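Long-range contact in lysine specific cysteine protease (Porphyromonas gingivalis, PDB 3M1H), which is a secreted protease and possible virulence factor that cleaves proteins after lysine, represented here by its K3 cleaved adhesin domain, a calcium-binding beta jelly roll: residues 53-58 / 162-167. Sequence-based numbering, arbitrary orientation.
Unlike the reference sequence in segment 53-58: Tyr-55 (reference His).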
loop_
_atom_site.group_PDB
_atom_site.type_symbol
_atom_site.label_atom_id
_atom_site.label_comp_id
_atom_site.label_asym_id
_atom_site.label_seq_id
_atom_site.Cartn_x
_atom_site.Cartn_y
_atom_site.Cartn_z
ATOM N N ALA A 53 4.911 6.120 4.035
ATOM C CA ALA A 53 6.093 6.245 4.899
ATOM C C ALA A 53 5.833 6.001 6.364
ATOM O O ALA A 53 4.887 6.529 6.940
ATOM C CB ALA A 53 6.717 7.648 4.751
ATOM N N SER A 54 6.737 5.235 6.969
ATOM C CA SER A 54 6.924 5.234 8.437
ATOM C C SER A 54 8.142 6.075 8.817
ATOM O O SER A 54 8.366 6.293 10.025
ATOM C CB SER A 54 7.051 3.822 8.973
ATOM O OG SER A 54 8.256 3.207 8.606
ATOM N N TYR A 55 8.903 6.568 7.846
ATOM C CA TYR A 55 10.075 7.434 8.050
ATOM C C TYR A 55 10.357 8.175 6.778
ATOM O O TYR A 55 10.404 7.545 5.725
ATOM C CB TYR A 55 11.307 6.608 8.458
ATOM C CG TYR A 55 12.539 7.408 8.827
ATOM C CD1 TYR A 55 12.837 7.646 10.170
ATOM C CD2 TYR A 55 13.397 7.918 7.853
ATOM C CE1 TYR A 55 13.966 8.369 10.526
ATOM C CE2 TYR A 55 14.549 8.653 8.197
ATOM C CZ TYR A 55 14.808 8.882 9.555
ATOM O OH TYR A 55 15.950 9.601 9.895
ATOM N N ILE A 56 10.552 9.499 6.864
ATOM C CA ILE A 56 10.819 10.334 5.708
ATOM C C ILE A 56 12.185 10.989 5.866
ATOM O O ILE A 56 12.438 11.629 6.906
ATOM C CB ILE A 56 9.728 11.437 5.522
ATOM C CG1 ILE A 56 8.369 10.779 5.348
ATOM C CG2 ILE A 56 10.022 12.284 4.323
ATOM C CD1 ILE A 56 7.173 11.713 5.250
ATOM N N ASN A 57 13.057 10.811 4.889
ATOM C CA ASN A 57 14.390 11.442 4.938
ATOM C C ASN A 57 14.249 12.959 5.081
ATOM O O ASN A 57 13.343 13.560 4.521
ATOM C CB ASN A 57 15.244 11.081 3.726
ATOM C CG ASN A 57 15.831 9.665 3.811
ATOM O OD1 ASN A 57 15.930 9.068 4.877
ATOM N ND2 ASN A 57 16.217 9.147 2.662
ATOM N N PHE A 58 15.155 13.536 5.874
ATOM C CA PHE A 58 15.204 14.976 6.200
ATOM C C PHE A 58 14.034 15.426 7.082
ATOM O O PHE A 58 13.868 16.635 7.278
ATOM C CB PHE A 58 15.298 15.863 4.950
ATOM C CG PHE A 58 16.594 15.701 4.158
ATOM C CD1 PHE A 58 17.699 16.524 4.399
ATOM C CD2 PHE A 58 16.685 14.765 3.143
ATOM C CE1 PHE A 58 18.869 16.388 3.654
ATOM C CE2 PHE A 58 17.855 14.620 2.376
ATOM C CZ PHE A 58 18.947 15.431 2.626
ATOM N N CYS A 162 2.829 1.216 12.919
ATOM C CA CYS A 162 4.276 1.080 12.821
ATOM C C CYS A 162 4.919 2.452 12.689
ATOM O O CYS A 162 4.261 3.436 12.335
ATOM C CB CYS A 162 4.723 0.184 11.667
ATOM S SG CYS A 162 4.170 0.767 10.045
ATOM N N THR A 163 6.208 2.512 12.984
ATOM C CA THR A 163 6.970 3.739 12.925
ATOM C C THR A 163 8.455 3.405 12.800
ATOM O O THR A 163 8.917 2.348 13.285
ATOM C CB THR A 163 6.748 4.652 14.191
ATOM O OG1 THR A 163 7.342 5.938 13.964
ATOM C CG2 THR A 163 7.339 4.039 15.450
ATOM N N ASP A 164 9.165 4.302 12.121
ATOM C CA ASP A 164 10.617 4.331 12.135
ATOM C C ASP A 164 11.296 3.209 11.377
ATOM O O ASP A 164 12.331 2.695 11.804
ATOM C CB ASP A 164 11.093 4.363 13.596
ATOM C CG ASP A 164 12.460 4.990 13.765
ATOM O OD1 ASP A 164 13.001 5.665 12.856
ATOM O OD2 ASP A 164 12.981 4.796 14.886
ATOM N N PHE A 165 10.744 2.848 10.210
ATOM C CA PHE A 165 11.450 1.978 9.252
ATOM C C PHE A 165 11.760 2.811 8.007
ATOM O O PHE A 165 12.708 3.637 8.032
ATOM C CB PHE A 165 10.719 0.636 9.055
ATOM C CG PHE A 165 10.735 -0.191 10.325
ATOM C CD1 PHE A 165 11.855 -0.928 10.646
ATOM C CD2 PHE A 165 9.665 -0.155 11.215
ATOM C CE1 PHE A 165 11.904 -1.669 11.847
ATOM C CE2 PHE A 165 9.706 -0.885 12.421
ATOM C CZ PHE A 165 10.836 -1.645 12.727
ATOM N N PHE A 166 11.008 2.658 6.907
ATOM C CA PHE A 166 11.188 3.586 5.809
ATOM C C PHE A 166 9.884 3.774 5.012
ATOM O O PHE A 166 9.049 4.510 5.452
ATOM C CB PHE A 166 12.411 3.217 4.954
ATOM C CG PHE A 166 12.841 4.291 4.006
ATOM C CD1 PHE A 166 13.076 5.571 4.466
ATOM C CD2 PHE A 166 13.013 4.044 2.642
ATOM C CE1 PHE A 166 13.483 6.563 3.616
ATOM C CE2 PHE A 166 13.432 5.043 1.777
ATOM C CZ PHE A 166 13.668 6.321 2.274
ATOM N N TRP A 167 9.709 3.116 3.865
ATOM C CA TRP A 167 8.437 3.168 3.122
ATOM C C TRP A 167 8.030 1.759 2.724
ATOM O O TRP A 167 8.909 0.887 2.572
ATOM C CB TRP A 167 8.556 3.998 1.845
ATOM C CG TRP A 167 8.871 5.458 1.989
ATOM C CD1 TRP A 167 10.046 6.043 2.346
ATOM C CD2 TRP A 167 7.968 6.514 1.700
ATOM N NE1 TRP A 167 9.940 7.430 2.297
ATOM C CE2 TRP A 167 8.648 7.732 1.929
ATOM C CE3 TRP A 167 6.622 6.547 1.300
ATOM C CZ2 TRP A 167 8.033 8.960 1.732
ATOM C CZ3 TRP A 167 6.017 7.772 1.100
ATOM C CH2 TRP A 167 6.726 8.959 1.336
HETATM O O HOH W 1 11.964 9.748 2.257
#
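Phe-166 O accepts two backbone N-H groups, from Ser-54 N at 2.9 Å and from Tyr-55 N at 3.2 Å. The Tyr-55 donor lies in the carbonyl plane, on a lone pair; the Ser-54 donor is tilted out of that plane. The contact is at one end of the jelly roll of the adhesin domain. The loop after strand 154-160 folds here against residues 53-58, then enters strand 167-177, where Trp-167 and Ala-53 form an antiparallel non-hydrogen-bonded pair. Ser-54 OG and O make two further bonds to the loop. OG sits between backbone N and carbonyl carbon (chi1 70°) and accepts from Phe-165 N at 3.0 Å. Glu-95 OE2 hydrogen-bonds both this OG and Phe-166 N. Ser-54 O takes the N-H of Asp-164 from above the carbonyl plane. The Tyr-55 ring and the Asp-164 carboxylate lie side by side and point the same way, their planes 23° apart. Arg-133 joins them, by a salt bridge to Asp-164 OD1 and a cation-pi contact with Tyr-55. The Phe-166 and Asn-57 side chains cross at about a right angle, with Asn-57 OD1, hydrogen-bonded to Arg-133 N, 3.7 Å from Phe-166 CE1. A water accepts from both Asn-57 N and Trp-167 NE1, the latter at 3.1 Å, and lies at the indole edge. Over one indole face, Ala-53 CB makes a CH-pi contact, 3.3 Å from the centroid of the Trp-167 six-membered ring and 7° off its normal.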